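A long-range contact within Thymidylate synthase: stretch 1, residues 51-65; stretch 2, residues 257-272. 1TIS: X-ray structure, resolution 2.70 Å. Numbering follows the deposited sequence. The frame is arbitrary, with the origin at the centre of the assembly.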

ATOM      1  N   ALA A  51       2.749  -8.832 -25.085  1.00 36.13           N
ATOM      2  CA  ALA A  51       1.478  -8.481 -25.669  1.00 30.94           C
ATOM      3  C   ALA A  51       1.079  -7.203 -24.944  1.00 27.04           C
ATOM      4  O   ALA A  51       0.350  -7.132 -23.969  1.00 29.19           O
ATOM      5  CB  ALA A  51       0.468  -9.576 -25.432  1.00 37.25           C
ATOM      6  N   TRP A  52       1.631  -6.126 -25.464  1.00 23.65           N
ATOM      7  CA  TRP A  52       1.545  -4.825 -24.891  1.00 19.68           C
ATOM      8  C   TRP A  52       0.254  -4.201 -25.363  1.00 19.96           C
ATOM      9  O   TRP A  52      -0.437  -3.635 -24.536  1.00 23.66           O
ATOM     10  CB  TRP A  52       2.846  -4.145 -25.330  1.00 19.53           C
ATOM     11  CG  TRP A  52       2.982  -2.665 -25.014  1.00 25.12           C
ATOM     12  CD1 TRP A  52       3.476  -2.109 -23.842  1.00 24.21           C
ATOM     13  CD2 TRP A  52       2.567  -1.735 -25.908  1.00 26.52           C
ATOM     14  NE1 TRP A  52       3.359  -0.801 -24.007  1.00 23.57           N
ATOM     15  CE2 TRP A  52       2.819  -0.543 -25.225  1.00 27.83           C
ATOM     16  CE3 TRP A  52       2.020  -1.841 -27.175  1.00 22.77           C
ATOM     17  CZ2 TRP A  52       2.497   0.635 -25.860  1.00 29.51           C
ATOM     18  CZ3 TRP A  52       1.705  -0.663 -27.788  1.00 28.37           C
ATOM     19  CH2 TRP A  52       1.942   0.543 -27.133  1.00 30.76           C
ATOM     20  N   LYS A  53      -0.163  -4.251 -26.627  1.00 23.47           N
ATOM     21  CA  LYS A  53      -1.472  -3.756 -27.135  1.00 23.09           C
ATOM     22  C   LYS A  53      -2.713  -4.098 -26.267  1.00 21.56           C
ATOM     23  O   LYS A  53      -3.659  -3.316 -26.123  1.00 15.89           O
ATOM     24  CB  LYS A  53      -1.753  -4.315 -28.542  1.00 25.48           C
ATOM     25  CG  LYS A  53      -0.603  -4.789 -29.488  1.00 32.67           C
ATOM     26  CD  LYS A  53       0.037  -6.172 -29.241  1.00 35.30           C
ATOM     27  CE  LYS A  53      -0.964  -7.258 -28.776  1.00 42.19           C
ATOM     28  NZ  LYS A  53      -2.099  -7.474 -29.671  1.00 45.65           N
ATOM     29  N   ALA A  54      -2.727  -5.310 -25.685  1.00 20.07           N
ATOM     30  CA  ALA A  54      -3.749  -5.756 -24.746  1.00 14.98           C
ATOM     31  C   ALA A  54      -3.474  -5.246 -23.345  1.00 11.98           C
ATOM     32  O   ALA A  54      -4.353  -5.262 -22.493  1.00 14.04           O
ATOM     33  CB  ALA A  54      -3.809  -7.252 -24.608  1.00 15.57           C
ATOM     34  N   CYS A  55      -2.259  -4.846 -23.019  1.00 10.87           N
ATOM     35  CA  CYS A  55      -1.992  -4.178 -21.761  1.00 11.03           C
ATOM     36  C   CYS A  55      -2.487  -2.719 -21.783  1.00 10.77           C
ATOM     37  O   CYS A  55      -3.013  -2.188 -20.790  1.00 13.92           O
ATOM     38  CB  CYS A  55      -0.506  -4.257 -21.502  1.00 11.38           C
ATOM     39  SG  CYS A  55      -0.149  -3.058 -20.213  1.00 19.52           S
ATOM     40  N   ILE A  56      -2.362  -2.087 -22.957  1.00  7.78           N
ATOM     41  CA  ILE A  56      -2.761  -0.716 -23.223  1.00  4.32           C
ATOM     42  C   ILE A  56      -4.273  -0.650 -23.232  1.00  8.40           C
ATOM     43  O   ILE A  56      -4.872   0.340 -22.816  1.00 11.69           O
ATOM     44  CB  ILE A  56      -2.141  -0.293 -24.596  1.00  3.00           C
ATOM     45  CG1 ILE A  56      -0.647  -0.300 -24.472  1.00  6.03           C
ATOM     46  CG2 ILE A  56      -2.543   1.089 -25.020  1.00  2.01           C
ATOM     47  CD1 ILE A  56      -0.046   0.583 -23.326  1.00 14.36           C
ATOM     48  N   ALA A  57      -4.923  -1.720 -23.694  1.00 11.72           N
ATOM     49  CA  ALA A  57      -6.381  -1.758 -23.802  1.00 12.77           C
ATOM     50  C   ALA A  57      -7.123  -2.047 -22.534  1.00 11.29           C
ATOM     51  O   ALA A  57      -8.297  -1.706 -22.403  1.00 13.76           O
ATOM     52  CB  ALA A  57      -6.880  -2.807 -24.745  1.00  8.18           C
ATOM     53  N   GLU A  58      -6.433  -2.735 -21.635  1.00 10.02           N
ATOM     54  CA  GLU A  58      -6.979  -3.011 -20.340  1.00 10.67           C
ATOM     55  C   GLU A  58      -6.910  -1.708 -19.592  1.00 14.59           C
ATOM     56  O   GLU A  58      -7.929  -1.356 -19.000  1.00 19.80           O
ATOM     57  CB  GLU A  58      -6.168  -4.037 -19.623  1.00 11.66           C
ATOM     58  CG  GLU A  58      -6.719  -4.234 -18.244  1.00 14.32           C
ATOM     59  CD  GLU A  58      -6.067  -5.398 -17.557  1.00 21.29           C
ATOM     60  OE1 GLU A  58      -6.393  -6.514 -17.947  1.00 28.10           O
ATOM     61  OE2 GLU A  58      -5.245  -5.197 -16.661  1.00 23.63           O
ATOM     62  N   LEU A  59      -5.777  -0.976 -19.608  1.00 14.38           N
ATOM     63  CA  LEU A  59      -5.671   0.281 -18.892  1.00  7.73           C
ATOM     64  C   LEU A  59      -6.735   1.249 -19.356  1.00  7.80           C
ATOM     65  O   LEU A  59      -7.377   1.851 -18.492  1.00 14.22           O
ATOM     66  CB  LEU A  59      -4.307   0.924 -19.102  1.00  5.58           C
ATOM     67  CG  LEU A  59      -4.089   2.425 -18.769  1.00  2.00           C
ATOM     68  CD1 LEU A  59      -4.010   2.651 -17.262  1.00  2.00           C
ATOM     69  CD2 LEU A  59      -2.838   2.891 -19.489  1.00  2.02           C
ATOM     70  N   ILE A  60      -6.998   1.426 -20.645  1.00  2.99           N
ATOM     71  CA  ILE A  60      -7.990   2.422 -21.035  1.00 10.87           C
ATOM     72  C   ILE A  60      -9.391   2.064 -20.549  1.00 11.44           C
ATOM     73  O   ILE A  60     -10.149   2.907 -20.071  1.00  9.66           O
ATOM     74  CB  ILE A  60      -7.930   2.551 -22.557  1.00 15.93           C
ATOM     75  CG1 ILE A  60      -6.533   3.109 -22.964  1.00 15.38           C
ATOM     76  CG2 ILE A  60      -9.126   3.412 -23.029  1.00 14.26           C
ATOM     77  CD1 ILE A  60      -5.966   2.698 -24.343  1.00 13.82           C
ATOM     78  N   TRP A  61      -9.702   0.773 -20.642  1.00 16.07           N
ATOM     79  CA  TRP A  61     -10.980   0.195 -20.243  1.00 15.33           C
ATOM     80  C   TRP A  61     -11.176   0.437 -18.749  1.00 16.13           C
ATOM     81  O   TRP A  61     -12.202   0.973 -18.313  1.00 18.19           O
ATOM     82  CB  TRP A  61     -10.901  -1.284 -20.657  1.00 13.38           C
ATOM     83  CG  TRP A  61     -12.001  -2.194 -20.186  1.00 14.71           C
ATOM     84  CD1 TRP A  61     -13.280  -2.018 -20.621  1.00 17.43           C
ATOM     85  CD2 TRP A  61     -11.874  -3.210 -19.279  1.00 17.38           C
ATOM     86  NE1 TRP A  61     -13.978  -2.920 -19.980  1.00 19.94           N
ATOM     87  CE2 TRP A  61     -13.179  -3.647 -19.180  1.00 20.85           C
ATOM     88  CE3 TRP A  61     -10.895  -3.819 -18.532  1.00 17.76           C
ATOM     89  CZ2 TRP A  61     -13.514  -4.692 -18.337  1.00 22.96           C
ATOM     90  CZ3 TRP A  61     -11.232  -4.862 -17.690  1.00 17.82           C
ATOM     91  CH2 TRP A  61     -12.528  -5.301 -17.589  1.00 19.29           C
ATOM     92  N   PHE A  62     -10.146   0.113 -17.980  1.00 17.19           N
ATOM     93  CA  PHE A  62     -10.043   0.383 -16.553  1.00 16.17           C
ATOM     94  C   PHE A  62     -10.451   1.826 -16.289  1.00 18.33           C
ATOM     95  O   PHE A  62     -11.398   2.077 -15.539  1.00 23.40           O
ATOM     96  CB  PHE A  62      -8.593   0.130 -16.133  1.00 11.41           C
ATOM     97  CG  PHE A  62      -8.213  -1.303 -15.769  1.00  7.04           C
ATOM     98  CD1 PHE A  62      -9.027  -2.370 -16.075  1.00  7.10           C
ATOM     99  CD2 PHE A  62      -7.089  -1.513 -15.007  1.00  4.01           C
ATOM    100  CE1 PHE A  62      -8.721  -3.624 -15.611  1.00  8.07           C
ATOM    101  CE2 PHE A  62      -6.790  -2.768 -14.544  1.00  4.66           C
ATOM    102  CZ  PHE A  62      -7.609  -3.822 -14.843  1.00  6.78           C
ATOM    103  N   LEU A  63      -9.823   2.762 -17.022  1.00 13.18           N
ATOM    104  CA  LEU A  63     -10.122   4.178 -16.933  1.00  2.97           C
ATOM    105  C   LEU A  63     -11.532   4.465 -17.442  1.00  4.41           C
ATOM    106  O   LEU A  63     -12.056   5.517 -17.088  1.00  5.20           O
ATOM    107  CB  LEU A  63      -9.050   4.948 -17.736  1.00  3.03           C
ATOM    108  CG  LEU A  63      -7.654   5.332 -17.190  1.00  2.00           C
ATOM    109  CD1 LEU A  63      -6.872   6.116 -18.226  1.00  2.49           C
ATOM    110  CD2 LEU A  63      -7.755   6.345 -16.077  1.00  2.00           C
ATOM    111  N   SER A  64     -12.222   3.640 -18.251  1.00  3.92           N
ATOM    112  CA  SER A  64     -13.591   3.968 -18.644  1.00  6.52           C
ATOM    113  C   SER A  64     -14.671   3.632 -17.592  1.00  9.57           C
ATOM    114  O   SER A  64     -15.848   4.008 -17.748  1.00 10.12           O
ATOM    115  CB  SER A  64     -13.951   3.275 -19.971  1.00  4.68           C
ATOM    116  OG  SER A  64     -14.315   1.896 -19.907  1.00  6.42           O
ATOM    117  N   GLY A  65     -14.349   2.965 -16.473  1.00  7.65           N
ATOM    118  CA  GLY A  65     -15.369   2.585 -15.496  1.00  4.57           C
ATOM    119  C   GLY A  65     -16.101   1.329 -15.936  1.00  9.26           C
ATOM    120  O   GLY A  65     -17.099   0.937 -15.327  1.00 11.15           O
TER
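Stretch 2, residues 257-272: QLKYVLKLRPKDFVLN

Segments far apart in sequence can pack largely through apolar contacts, without a hydrogen bond between them, and thymidylate synthase offers a compact example. Some 195 residues or more separate the partners, and yet 636 Å² of surface is buried between them.

Stretch 2 enters as the last turns of a helix that began earlier in the chain. Its axis runs at 142° to that of helix 53-64, closer to antiparallel than to perpendicular, with a closest approach of 10.4 Å. Stretch 2 therefore begins near the C-terminal end of the first helix and works back toward its start. Leu-258 points toward Leu-63, CD2 to CD2 at 4.0 Å, and one turn later Val-261 CG1 lies 4.1 Å from Leu-63 CD1. Leu-262 leaves its backbone sideways, but its end turns inward: CD1 is 4.2 Å from Leu-63 O and CD2 4.0 Å from Ser-64 CA.

Lys-263 points away, toward no partner here. The chain then extends through Leu-264, whose O is 3.7 Å from Ile-60 CD1, and Arg-265 into a short 3-10 segment, 266-268. Its first residue, Pro-266, sits on the opening turn of the first helix, with CB 3.5 Å from Lys-53 O and 3.9 Å from Ile-56 CG2. Lys-267 points away from the contact.

At Phe-269 the chain becomes a strand, and the side chain points back toward the helix. Ile-56 CG2 lies over one ring face, 3.7 Å from the centroid of the Phe-269 ring in a CH-pi contact, while Ile-60 CD1 approaches Phe-269 CE1 at 3.6 Å. Phe-269 O meets the edge of the indole at Trp-52 CH2, 3.0 Å away. Val-270 then faces away, and Leu-271 turns toward stretch 1 again, its CD2 4.4 Å from Trp-52 CZ2.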

ATOM      1  N   GLN A 257     -10.650  16.087 -20.598  1.00 14.72           N
ATOM      2  CA  GLN A 257      -9.378  15.457 -20.924  1.00 19.11           C
ATOM      3  C   GLN A 257      -9.483  13.933 -20.925  1.00 21.24           C
ATOM      4  O   GLN A 257      -8.882  13.306 -21.810  1.00 19.85           O
ATOM      5  CB  GLN A 257      -8.282  15.837 -19.935  1.00 16.96           C
ATOM      6  CG  GLN A 257      -7.889  17.303 -19.909  1.00 15.23           C
ATOM      7  CD  GLN A 257      -6.666  17.557 -19.035  1.00 13.76           C
ATOM      8  OE1 GLN A 257      -6.638  17.061 -17.920  1.00 12.06           O
ATOM      9  NE2 GLN A 257      -5.611  18.246 -19.464  1.00 10.66           N
ATOM     10  N   LEU A 258     -10.178  13.279 -19.970  1.00 20.72           N
ATOM     11  CA  LEU A 258     -10.362  11.829 -20.070  1.00 16.56           C
ATOM     12  C   LEU A 258     -11.259  11.565 -21.274  1.00 11.35           C
ATOM     13  O   LEU A 258     -11.015  10.601 -21.991  1.00  4.55           O
ATOM     14  CB  LEU A 258     -11.100  11.170 -18.896  1.00 21.09           C
ATOM     15  CG  LEU A 258     -10.533  10.396 -17.679  1.00 24.48           C
ATOM     16  CD1 LEU A 258     -11.729   9.893 -16.884  1.00 20.77           C
ATOM     17  CD2 LEU A 258      -9.722   9.165 -18.055  1.00 20.20           C
ATOM     18  N   LYS A 259     -12.271  12.392 -21.564  1.00 10.73           N
ATOM     19  CA  LYS A 259     -13.213  12.136 -22.663  1.00 18.00           C
ATOM     20  C   LYS A 259     -12.460  11.849 -23.956  1.00 21.27           C
ATOM     21  O   LYS A 259     -12.658  10.841 -24.633  1.00 21.50           O
ATOM     22  CB  LYS A 259     -14.121  13.351 -22.800  1.00 20.20           C
ATOM     23  CG  LYS A 259     -15.394  13.208 -23.643  1.00 27.94           C
ATOM     24  CD  LYS A 259     -16.499  14.150 -23.126  1.00 31.81           C
ATOM     25  CE  LYS A 259     -16.803  13.742 -21.673  1.00 33.99           C
ATOM     26  NZ  LYS A 259     -17.730  14.638 -21.017  1.00 34.28           N
ATOM     27  N   TYR A 260     -11.496  12.730 -24.212  1.00 24.32           N
ATOM     28  CA  TYR A 260     -10.583  12.547 -25.315  1.00 19.02           C
ATOM     29  C   TYR A 260      -9.698  11.323 -25.101  1.00 17.83           C
ATOM     30  O   TYR A 260      -9.593  10.551 -26.047  1.00 21.51           O
ATOM     31  CB  TYR A 260      -9.760  13.842 -25.469  1.00 15.67           C
ATOM     32  CG  TYR A 260     -10.288  14.580 -26.676  1.00 13.86           C
ATOM     33  CD1 TYR A 260     -10.076  13.981 -27.910  1.00 15.68           C
ATOM     34  CD2 TYR A 260     -11.014  15.767 -26.558  1.00 14.35           C
ATOM     35  CE1 TYR A 260     -10.605  14.547 -29.046  1.00 11.95           C
ATOM     36  CE2 TYR A 260     -11.550  16.351 -27.701  1.00  6.83           C
ATOM     37  CZ  TYR A 260     -11.325  15.711 -28.907  1.00  6.74           C
ATOM     38  OH  TYR A 260     -11.811  16.221 -30.062  1.00 10.52           O
ATOM     39  N   VAL A 261      -9.073  11.098 -23.929  1.00 12.75           N
ATOM     40  CA  VAL A 261      -8.244   9.929 -23.632  1.00 10.24           C
ATOM     41  C   VAL A 261      -8.912   8.666 -24.147  1.00 10.41           C
ATOM     42  O   VAL A 261      -8.449   8.081 -25.123  1.00  7.29           O
ATOM     43  CB  VAL A 261      -8.012   9.810 -22.084  1.00 10.53           C
ATOM     44  CG1 VAL A 261      -7.574   8.412 -21.609  1.00  2.00           C
ATOM     45  CG2 VAL A 261      -6.936  10.812 -21.741  1.00 12.22           C
ATOM     46  N   LEU A 262     -10.070   8.346 -23.554  1.00  8.97           N
ATOM     47  CA  LEU A 262     -10.897   7.203 -23.882  1.00  7.27           C
ATOM     48  C   LEU A 262     -11.160   7.021 -25.373  1.00 13.81           C
ATOM     49  O   LEU A 262     -11.435   5.905 -25.798  1.00 18.45           O
ATOM     50  CB  LEU A 262     -12.196   7.352 -23.131  1.00  2.50           C
ATOM     51  CG  LEU A 262     -12.281   6.740 -21.743  1.00  2.94           C
ATOM     52  CD1 LEU A 262     -11.179   7.219 -20.852  1.00  2.00           C
ATOM     53  CD2 LEU A 262     -13.590   7.153 -21.121  1.00  5.12           C
ATOM     54  N   LYS A 263     -11.079   8.057 -26.207  1.00 19.59           N
ATOM     55  CA  LYS A 263     -11.227   7.939 -27.638  1.00 22.74           C
ATOM     56  C   LYS A 263      -9.996   7.284 -28.274  1.00 26.51           C
ATOM     57  O   LYS A 263     -10.019   6.987 -29.483  1.00 31.46           O
ATOM     58  CB  LYS A 263     -11.393   9.297 -28.284  1.00 25.78           C
ATOM     59  CG  LYS A 263     -12.640  10.128 -28.079  1.00 33.22           C
ATOM     60  CD  LYS A 263     -12.430  11.414 -28.892  1.00 39.35           C
ATOM     61  CE  LYS A 263     -12.796  11.358 -30.396  1.00 43.40           C
ATOM     62  NZ  LYS A 263     -12.211  10.261 -31.157  1.00 42.17           N
ATOM     63  N   LEU A 264      -8.897   7.024 -27.568  1.00 23.04           N
ATOM     64  CA  LEU A 264      -7.726   6.457 -28.211  1.00 26.32           C
ATOM     65  C   LEU A 264      -7.752   4.933 -28.100  1.00 26.36           C
ATOM     66  O   LEU A 264      -7.828   4.397 -26.991  1.00 28.45           O
ATOM     67  CB  LEU A 264      -6.439   7.035 -27.561  1.00 27.83           C
ATOM     68  CG  LEU A 264      -5.841   8.473 -27.791  1.00 25.29           C
ATOM     69  CD1 LEU A 264      -6.653   9.323 -28.779  1.00 21.14           C
ATOM     70  CD2 LEU A 264      -5.760   9.131 -26.413  1.00 20.63           C
ATOM     71  N   ARG A 265      -7.794   4.219 -29.240  1.00 23.58           N
ATOM     72  CA  ARG A 265      -7.714   2.753 -29.255  1.00 21.82           C
ATOM     73  C   ARG A 265      -6.228   2.399 -29.127  1.00 20.15           C
ATOM     74  O   ARG A 265      -5.453   3.350 -29.285  1.00 28.27           O
ATOM     75  CB  ARG A 265      -8.237   2.208 -30.568  1.00 23.25           C
ATOM     76  CG  ARG A 265      -9.697   2.431 -30.928  1.00 31.15           C
ATOM     77  CD  ARG A 265     -10.744   1.643 -30.129  1.00 36.77           C
ATOM     78  NE  ARG A 265     -12.049   1.694 -30.804  1.00 43.45           N
ATOM     79  CZ  ARG A 265     -13.139   2.328 -30.330  1.00 43.89           C
ATOM     80  NH1 ARG A 265     -13.165   2.945 -29.146  1.00 42.32           N
ATOM     81  NH2 ARG A 265     -14.254   2.333 -31.061  1.00 44.15           N
ATOM     82  N   PRO A 266      -5.659   1.178 -28.936  1.00 16.67           N
ATOM     83  CA  PRO A 266      -4.224   0.962 -28.674  1.00 13.55           C
ATOM     84  C   PRO A 266      -3.205   1.263 -29.775  1.00 12.53           C
ATOM     85  O   PRO A 266      -1.998   1.326 -29.520  1.00 12.10           O
ATOM     86  CB  PRO A 266      -4.135  -0.472 -28.191  1.00  7.36           C
ATOM     87  CG  PRO A 266      -5.246  -1.127 -28.906  1.00 12.06           C
ATOM     88  CD  PRO A 266      -6.367  -0.098 -28.901  1.00 15.87           C
ATOM     89  N   LYS A 267      -3.648   1.516 -31.014  1.00 13.37           N
ATOM     90  CA  LYS A 267      -2.727   1.896 -32.065  1.00 14.69           C
ATOM     91  C   LYS A 267      -2.040   3.181 -31.688  1.00 13.41           C
ATOM     92  O   LYS A 267      -0.882   3.348 -32.035  1.00 17.03           O
ATOM     93  CB  LYS A 267      -3.400   2.123 -33.425  1.00 18.47           C
ATOM     94  CG  LYS A 267      -4.239   3.372 -33.666  1.00 26.64           C
ATOM     95  CD  LYS A 267      -5.722   3.210 -33.305  1.00 36.77           C
ATOM     96  CE  LYS A 267      -6.508   4.492 -33.638  1.00 40.54           C
ATOM     97  NZ  LYS A 267      -7.949   4.347 -33.507  1.00 43.58           N
ATOM     98  N   ASP A 268      -2.710   4.066 -30.943  1.00 15.90           N
ATOM     99  CA  ASP A 268      -2.199   5.374 -30.571  1.00 14.20           C
ATOM    100  C   ASP A 268      -1.031   5.456 -29.605  1.00 18.78           C
ATOM    101  O   ASP A 268      -0.614   6.549 -29.203  1.00 18.84           O
ATOM    102  CB  ASP A 268      -3.316   6.175 -29.987  1.00 12.65           C
ATOM    103  CG  ASP A 268      -4.274   6.778 -30.996  1.00 17.90           C
ATOM    104  OD1 ASP A 268      -3.827   7.418 -31.971  1.00 18.44           O
ATOM    105  OD2 ASP A 268      -5.480   6.629 -30.761  1.00 16.96           O
ATOM    106  N   PHE A 269      -0.476   4.335 -29.174  1.00 21.53           N
ATOM    107  CA  PHE A 269       0.546   4.356 -28.153  1.00 22.91           C
ATOM    108  C   PHE A 269       1.600   3.566 -28.860  1.00 24.69           C
ATOM    109  O   PHE A 269       1.285   2.465 -29.308  1.00 28.37           O
ATOM    110  CB  PHE A 269       0.088   3.625 -26.881  1.00 21.76           C
ATOM    111  CG  PHE A 269      -1.150   4.191 -26.190  1.00 25.34           C
ATOM    112  CD1 PHE A 269      -2.397   4.097 -26.804  1.00 30.00           C
ATOM    113  CD2 PHE A 269      -1.045   4.799 -24.952  1.00 24.84           C
ATOM    114  CE1 PHE A 269      -3.527   4.608 -26.194  1.00 30.48           C
ATOM    115  CE2 PHE A 269      -2.177   5.311 -24.342  1.00 27.59           C
ATOM    116  CZ  PHE A 269      -3.414   5.218 -24.960  1.00 30.65           C
ATOM    117  N   VAL A 270       2.824   4.048 -29.010  1.00 29.50           N
ATOM    118  CA  VAL A 270       3.827   3.305 -29.754  1.00 35.29           C
ATOM    119  C   VAL A 270       5.277   3.526 -29.242  1.00 37.25           C
ATOM    120  O   VAL A 270       5.525   4.524 -28.549  1.00 39.72           O
ATOM    121  CB  VAL A 270       3.464   3.756 -31.205  1.00 36.62           C
ATOM    122  CG1 VAL A 270       3.757   5.253 -31.434  1.00 35.38           C
ATOM    123  CG2 VAL A 270       4.102   2.743 -32.131  1.00 39.20           C
ATOM    124  N   LEU A 271       6.274   2.646 -29.480  1.00 36.80           N
ATOM    125  CA  LEU A 271       7.644   2.824 -28.966  1.00 38.22           C
ATOM    126  C   LEU A 271       8.775   2.917 -30.031  1.00 46.70           C
ATOM    127  O   LEU A 271       8.816   2.094 -30.960  1.00 51.49           O
ATOM    128  CB  LEU A 271       7.972   1.678 -28.019  1.00 26.52           C
ATOM    129  CG  LEU A 271       6.974   1.248 -26.971  1.00 21.93           C
ATOM    130  CD1 LEU A 271       7.641   0.324 -25.967  1.00 18.82           C
ATOM    131  CD2 LEU A 271       6.495   2.446 -26.202  1.00 25.48           C
ATOM    132  N   ASN A 272       9.738   3.867 -29.985  1.00 51.31           N
ATOM    133  CA  ASN A 272      10.788   3.950 -31.007  1.00 55.62           C
ATOM    134  C   ASN A 272      11.954   3.060 -30.639  1.00 56.93           C
ATOM    135  O   ASN A 272      12.276   2.941 -29.456  1.00 54.08           O
ATOM    136  CB  ASN A 272      11.371   5.370 -31.193  1.00 59.57           C
ATOM    137  CG  ASN A 272      12.549   5.462 -32.197  1.00 63.37           C
ATOM    138  OD1 ASN A 272      13.699   5.631 -31.806  1.00 62.44           O
ATOM    139  ND2 ASN A 272      12.414   5.339 -33.519  1.00 63.43           N
TER